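Local coordinates for avirulence protein AvrptoB (PDB 2FD4) that acts as a type III effector whose C-terminal domain is an E3 ubiquitin ligase that suppresses programmed cell death in susceptible plants, at residues L17-K22 against K115-V121; L30-D34 against D82-M86. One frame throughout, in Å; residues are numbered along the deposited sequence.

Contact 1. Residues L17-K22 against K115-V121; sequences LRTISK and KYAFRIV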
loop_
_atom_site.group_PDB
_atom_site.type_symbol
_atom_site.label_atom_id
_atom_site.label_comp_id
_atom_site.label_asym_id
_atom_site.label_seq_id
_atom_site.Cartn_x
_atom_site.Cartn_y
_atom_site.Cartn_z
ATOM N N LEU A 17 -5.600 -7.141 4.357
ATOM C CA LEU A 17 -6.191 -6.027 3.624
ATOM C C LEU A 17 -7.255 -6.540 2.716
ATOM O O LEU A 17 -7.184 -7.665 2.225
ATOM C CB LEU A 17 -5.126 -5.307 2.819
ATOM C CG LEU A 17 -4.049 -4.531 3.593
ATOM C CD1 LEU A 17 -3.112 -3.861 2.602
ATOM C CD2 LEU A 17 -4.601 -3.525 4.483
ATOM N N ARG A 18 -8.228 -5.673 2.436
ATOM C CA ARG A 18 -9.127 -5.862 1.287
ATOM C C ARG A 18 -8.256 -5.973 0.058
ATOM O O ARG A 18 -7.146 -5.406 0.007
ATOM C CB ARG A 18 -10.070 -4.679 1.106
ATOM C CG ARG A 18 -11.131 -4.578 2.217
ATOM C CD ARG A 18 -11.875 -3.299 2.127
ATOM N NE ARG A 18 -11.070 -2.183 2.645
ATOM C CZ ARG A 18 -11.460 -0.940 2.723
ATOM N NH1 ARG A 18 -12.674 -0.567 2.328
ATOM N NH2 ARG A 18 -10.604 -0.032 3.213
ATOM N N THR A 19 -8.753 -6.690 -0.946
ATOM C CA THR A 19 -7.960 -6.947 -2.139
ATOM C C THR A 19 -8.601 -6.386 -3.394
ATOM O O THR A 19 -9.795 -6.114 -3.444
ATOM C CB THR A 19 -7.650 -8.429 -2.320
ATOM O OG1 THR A 19 -8.857 -9.184 -2.631
ATOM C CG2 THR A 19 -6.956 -8.968 -1.073
ATOM N N ILE A 20 -7.749 -6.170 -4.383
ATOM C CA ILE A 20 -8.130 -5.728 -5.674
ATOM C C ILE A 20 -7.311 -6.559 -6.606
ATOM O O ILE A 20 -6.139 -6.670 -6.454
ATOM C CB ILE A 20 -7.848 -4.248 -5.896
ATOM C CG1 ILE A 20 -8.654 -3.386 -4.915
ATOM C CG2 ILE A 20 -8.213 -3.827 -7.307
ATOM C CD1 ILE A 20 -8.163 -1.926 -4.917
ATOM N N SER A 21 -7.963 -7.196 -7.560
ATOM C CA SER A 21 -7.270 -8.037 -8.501
ATOM C C SER A 21 -6.439 -7.202 -9.432
ATOM O O SER A 21 -6.804 -6.082 -9.716
ATOM C CB SER A 21 -8.315 -8.826 -9.288
ATOM O OG SER A 21 -9.174 -9.359 -8.307
ATOM N N LYS A 22 -5.352 -7.772 -9.942
ATOM C CA LYS A 22 -4.554 -7.129 -10.974
ATOM C C LYS A 22 -5.403 -6.660 -12.134
ATOM O O LYS A 22 -5.095 -5.643 -12.748
ATOM C CB LYS A 22 -3.466 -8.065 -11.482
ATOM C CG LYS A 22 -2.493 -7.373 -12.415
ATOM C CD LYS A 22 -1.089 -7.941 -12.319
ATOM C CE LYS A 22 -0.784 -8.897 -13.445
ATOM N NZ LYS A 22 0.567 -9.494 -13.253
ATOM N N LYS A 115 -8.310 0.819 6.352
ATOM C CA LYS A 115 -9.412 1.625 5.786
ATOM C C LYS A 115 -8.959 2.351 4.516
ATOM O O LYS A 115 -9.820 2.835 3.707
ATOM C CB LYS A 115 -9.892 2.647 6.815
ATOM C CG LYS A 115 -10.419 2.054 8.104
ATOM C CD LYS A 115 -10.908 3.131 9.066
ATOM C CE LYS A 115 -10.936 2.587 10.531
ATOM N NZ LYS A 115 -11.365 3.637 11.530
ATOM N N TYR A 116 -7.641 2.423 4.317
ATOM C CA TYR A 116 -7.122 3.105 3.175
ATOM C C TYR A 116 -6.423 2.213 2.198
ATOM O O TYR A 116 -6.357 2.604 1.052
ATOM C CB TYR A 116 -6.101 4.185 3.596
ATOM C CG TYR A 116 -6.645 5.417 4.269
ATOM C CD1 TYR A 116 -6.818 6.586 3.549
ATOM C CD2 TYR A 116 -6.834 5.472 5.637
ATOM C CE1 TYR A 116 -7.243 7.707 4.122
ATOM C CE2 TYR A 116 -7.249 6.639 6.251
ATOM C CZ TYR A 116 -7.452 7.755 5.458
ATOM O OH TYR A 116 -7.861 8.943 5.976
ATOM N N ALA A 117 -5.817 1.101 2.646
ATOM C CA ALA A 117 -4.898 0.306 1.797
ATOM C C ALA A 117 -5.577 -0.958 1.254
ATOM O O ALA A 117 -6.343 -1.618 1.967
ATOM C CB ALA A 117 -3.636 -0.056 2.541
ATOM N N PHE A 118 -5.281 -1.250 -0.013
ATOM C CA PHE A 118 -5.825 -2.427 -0.731
ATOM C C PHE A 118 -4.638 -3.219 -1.247
ATOM O O PHE A 118 -3.715 -2.649 -1.832
ATOM C CB PHE A 118 -6.685 -1.946 -1.884
ATOM C CG PHE A 118 -7.906 -1.258 -1.418
ATOM C CD1 PHE A 118 -9.061 -1.983 -1.192
ATOM C CD2 PHE A 118 -7.898 0.102 -1.138
ATOM C CE1 PHE A 118 -10.203 -1.374 -0.719
ATOM C CE2 PHE A 118 -9.039 0.729 -0.648
ATOM C CZ PHE A 118 -10.198 -0.018 -0.445
ATOM N N ARG A 119 -4.566 -4.502 -0.916
ATOM C CA ARG A 119 -3.534 -5.374 -1.459
ATOM C C ARG A 119 -3.842 -5.822 -2.891
ATOM O O ARG A 119 -4.950 -6.299 -3.185
ATOM C CB ARG A 119 -3.364 -6.583 -0.516
ATOM C CG ARG A 119 -2.465 -7.618 -1.057
ATOM C CD ARG A 119 -2.044 -8.573 0.011
ATOM N NE ARG A 119 -3.083 -9.497 0.302
ATOM C CZ ARG A 119 -3.304 -10.657 -0.317
ATOM N NH1 ARG A 119 -2.520 -11.118 -1.311
ATOM N NH2 ARG A 119 -4.335 -11.389 0.060
ATOM N N ILE A 120 -2.870 -5.631 -3.807
ATOM C CA ILE A 120 -3.087 -6.009 -5.193
ATOM C C ILE A 120 -2.663 -7.472 -5.405
ATOM O O ILE A 120 -1.530 -7.857 -5.083
ATOM C CB ILE A 120 -2.354 -5.081 -6.170
ATOM C CG1 ILE A 120 -2.583 -3.608 -5.808
ATOM C CG2 ILE A 120 -2.824 -5.338 -7.613
ATOM C CD1 ILE A 120 -4.030 -3.247 -5.509
ATOM N N VAL A 121 -3.598 -8.261 -5.906
ATOM C CA VAL A 121 -3.410 -9.687 -6.160
ATOM C C VAL A 121 -3.535 -10.014 -7.651
ATOM O O VAL A 121 -4.105 -9.242 -8.427
ATOM C CB VAL A 121 -4.438 -10.541 -5.379
ATOM C CG1 VAL A 121 -4.325 -10.271 -3.876
ATOM C CG2 VAL A 121 -5.868 -10.285 -5.858
HETATM O O HOH W 1 -5.819 -9.946 1.897
HETATM O O HOH W 2 -8.281 -2.795 3.422
#
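Thr-19 to Ser-21 pair residue for residue with Arg-119 to Val-121 as neighbouring parallel strands. The axes of strands 18-21 and 117-121 approach to 4.5 Å and diverge by 42°, a marked twist. Arg-119 N donates to Arg-18 O at 2.9 Å. Ile-20 then uses both its backbone groups: its N donates to Arg-119 O at 3.0 Å, and its O accepts from Val-121 N in the straightest bond of the set, 168° at the hydrogen.

Arg-18, Ile-20, Phe-118 and Ile-120 share one face of the sheet. The Arg-18 chain bends at chi3 and brings its guanidinium to the end of the Phe-118 ring. The ring atom Phe-118 CZ lies 3.5 Å above the centre of the guanidinium and covers one of its faces, with the two planes 38° apart. Beside this pair, Ile-20 CD1 presses on Phe-118 CB at 3.4 Å, and Ile-20 CB meets Ile-120 CD1. On the other face Thr-19 and Arg-119 run side by side, and the methyl Thr-19 CG2 lies 3.7 Å from Arg-119 NH2. Near the start of the pairing, Leu-17 CD1 packs on Ala-117 CB at 3.8 Å.

Two waters join the segments. One accepts from Arg-18 N and Arg-18 NE and donates to Ala-117 O. The other links Leu-17 O to Arg-119 NH2. The Arg-18 guanidinium also donates through NH2 to Ala-114 O and through NH1 to Gln-73 O. Its charge is probably eased by these carbonyl oxygens and the water. The bonds fix its rotation: NH2 ties strand 18-21 to the short helix 113-116, and NH1 ties it to Gln-73.

Contact 2. Residues L30-D34 against D82-M86; sequences LGFKD and DLAFM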
loop_
_atom_site.group_PDB
_atom_site.type_symbol
_atom_site.label_atom_id
_atom_site.label_comp_id
_atom_site.label_asym_id
_atom_site.label_seq_id
_atom_site.Cartn_x
_atom_site.Cartn_y
_atom_site.Cartn_z
ATOM N N LEU A 30 -7.757 3.353 -12.610
ATOM C CA LEU A 30 -6.597 2.769 -11.901
ATOM C C LEU A 30 -5.580 2.365 -12.944
ATOM O O LEU A 30 -5.942 1.719 -13.938
ATOM C CB LEU A 30 -7.008 1.533 -11.080
ATOM C CG LEU A 30 -8.201 1.763 -10.154
ATOM C CD1 LEU A 30 -8.577 0.496 -9.421
ATOM C CD2 LEU A 30 -7.937 2.919 -9.166
ATOM N N GLY A 31 -4.316 2.701 -12.732
ATOM C CA GLY A 31 -3.339 2.606 -13.823
ATOM C C GLY A 31 -2.242 1.572 -13.701
ATOM O O GLY A 31 -1.232 1.657 -14.407
ATOM N N PHE A 32 -2.432 0.591 -12.830
ATOM C CA PHE A 32 -1.354 -0.321 -12.500
ATOM C C PHE A 32 -0.840 -0.995 -13.729
ATOM O O PHE A 32 -1.583 -1.631 -14.486
ATOM C CB PHE A 32 -1.773 -1.371 -11.471
ATOM C CG PHE A 32 -0.613 -2.180 -10.918
ATOM C CD1 PHE A 32 0.297 -1.616 -10.041
ATOM C CD2 PHE A 32 -0.452 -3.518 -11.256
ATOM C CE1 PHE A 32 1.348 -2.357 -9.555
ATOM C CE2 PHE A 32 0.604 -4.264 -10.736
ATOM C CZ PHE A 32 1.487 -3.682 -9.896
ATOM N N LYS A 33 0.446 -0.817 -13.937
ATOM C CA LYS A 33 1.147 -1.520 -14.971
ATOM C C LYS A 33 2.325 -2.151 -14.273
ATOM O O LYS A 33 3.296 -1.480 -13.952
ATOM C CB LYS A 33 1.546 -0.575 -16.093
ATOM C CG LYS A 33 0.341 -0.168 -16.952
ATOM C CD LYS A 33 0.487 1.212 -17.562
ATOM C CE LYS A 33 -0.767 1.646 -18.318
ATOM N NZ LYS A 33 -0.623 3.035 -18.850
ATOM N N ASP A 34 2.192 -3.441 -13.995
ATOM C CA ASP A 34 3.252 -4.216 -13.356
ATOM C C ASP A 34 4.520 -4.146 -14.189
ATOM O O ASP A 34 4.444 -4.133 -15.428
ATOM C CB ASP A 34 2.805 -5.671 -13.234
ATOM C CG ASP A 34 3.628 -6.452 -12.246
ATOM O OD1 ASP A 34 4.824 -6.696 -12.498
ATOM O OD2 ASP A 34 3.062 -6.826 -11.204
ATOM N N ASP A 82 -10.077 6.866 -5.540
ATOM C CA ASP A 82 -8.795 7.103 -6.271
ATOM C C ASP A 82 -7.431 6.692 -5.643
ATOM O O ASP A 82 -6.943 7.312 -4.662
ATOM C CB ASP A 82 -8.707 8.546 -6.623
ATOM C CG ASP A 82 -8.190 8.743 -8.022
ATOM O OD1 ASP A 82 -6.942 8.886 -8.149
ATOM O OD2 ASP A 82 -9.023 8.696 -8.971
ATOM N N LEU A 83 -6.742 5.724 -6.262
ATOM C CA LEU A 83 -5.625 5.064 -5.568
ATOM C C LEU A 83 -4.246 5.500 -6.025
ATOM O O LEU A 83 -4.029 5.777 -7.190
ATOM C CB LEU A 83 -5.655 3.538 -5.714
ATOM C CG LEU A 83 -6.939 2.880 -5.307
ATOM C CD1 LEU A 83 -6.905 1.433 -5.846
ATOM C CD2 LEU A 83 -7.086 2.922 -3.838
ATOM N N ALA A 84 -3.346 5.601 -5.060
ATOM C CA ALA A 84 -1.909 5.710 -5.319
ATOM C C ALA A 84 -1.244 4.374 -5.057
ATOM O O ALA A 84 -1.351 3.820 -3.991
ATOM C CB ALA A 84 -1.296 6.757 -4.438
ATOM N N PHE A 85 -0.543 3.857 -6.045
ATOM C CA PHE A 85 0.147 2.578 -5.882
ATOM C C PHE A 85 1.499 2.698 -5.241
ATOM O O PHE A 85 2.284 3.613 -5.558
ATOM C CB PHE A 85 0.298 1.895 -7.251
ATOM C CG PHE A 85 -1.018 1.466 -7.828
ATOM C CD1 PHE A 85 -1.753 0.485 -7.216
ATOM C CD2 PHE A 85 -1.525 2.076 -8.956
ATOM C CE1 PHE A 85 -2.983 0.096 -7.745
ATOM C CE2 PHE A 85 -2.742 1.700 -9.466
ATOM C CZ PHE A 85 -3.467 0.720 -8.859
ATOM N N MET A 86 1.805 1.772 -4.328
ATOM C CA MET A 86 3.064 1.828 -3.605
ATOM C C MET A 86 3.479 0.531 -2.955
ATOM O O MET A 86 2.667 -0.380 -2.756
ATOM C CB MET A 86 3.073 2.970 -2.544
ATOM C CG MET A 86 2.121 2.753 -1.467
ATOM S SD MET A 86 1.711 4.169 -0.455
ATOM C CE MET A 86 0.740 5.119 -1.665
#
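Phe-32 and Phe-85 are brought together by their first torsions. In Phe-85, CG stands opposite the carbonyl carbon (chi1 -67°), which sends the ring out to the loop. In Phe-32, CG stands opposite the backbone N (chi1 -170°), which sets its ring beside that of Phe-85. The two side chains cross, and the edge of the Phe-32 ring turns toward the face of Phe-85. The centroids are 5.3 Å apart and the planes stand at 59°, an inclined edge-to-face pair. Phe-32 CD1 makes the nearest ring-to-ring approach, 4.0 Å from Phe-85 CG.

The same face of Phe-85 also takes the Phe-32 methylene. Phe-32 CB lies over the face, 4.0 Å from the ring centroid, a CH-pi contact. The backbone before it follows the rim of the ring. Gly-31 N lies at the edge, in the ring plane, 3.8 Å from Phe-85 CE2. Leu-30 CB is also near that plane, 4.3 Å from Phe-85 CZ. The loop thus wraps the ring, with Leu-30 and Gly-31 at its edge and Phe-32 over one face.

Toward the start of both segments, the two leucines touch by their branch ends. Leu-30 CD2 is 3.8 Å from Leu-83 CD1, and the side chains cross at a slant. No hydrogen bond joins the segments, so apolar contact holds them together. Leu-83 N is buried here without a polar partner in the model.

Residues 83-86 belong to strand 83-87, an outermost strand of the sheet. In the sheet it pairs with strand 61-65, bonded through Ala-84 to Leu-64 and Met-86 to Ile-62. The loop with Phe-32 lies between strands 18-21 and 61-65 in sequence, and Phe-32 also touches Val-61. Tyr-75 packs on both Leu-30 and Leu-83, and Leu-52 packs on Phe-85, which places this surface contact among loops beside the sheet.

In the fold
Contact 1 and contact 2 have centres 11 Å apart and reach the same four-stranded mixed sheet, ordered 18-21, 117-121, 61-65, 83-87. Contact 1 joins the first two strands. Contact 2 sets a loop against the strand at the far edge. Along the chain, 30-34 and 82-86 both fall between 17-22 and 115-121. The contacts meet directly: Leu-83 packs on Ile-20 and Phe-118, and Ile-120 approaches Phe-85. Side chains of the outermost strands 18-21 and 83-87 and of 117-121 thus meet in one apolar cluster on the same side of the sheet. This C-terminal ligase domain is related to the RING-finger and U-box ligases. Residues 82-86 lie in a region required for ligase and anti-cell-death activities.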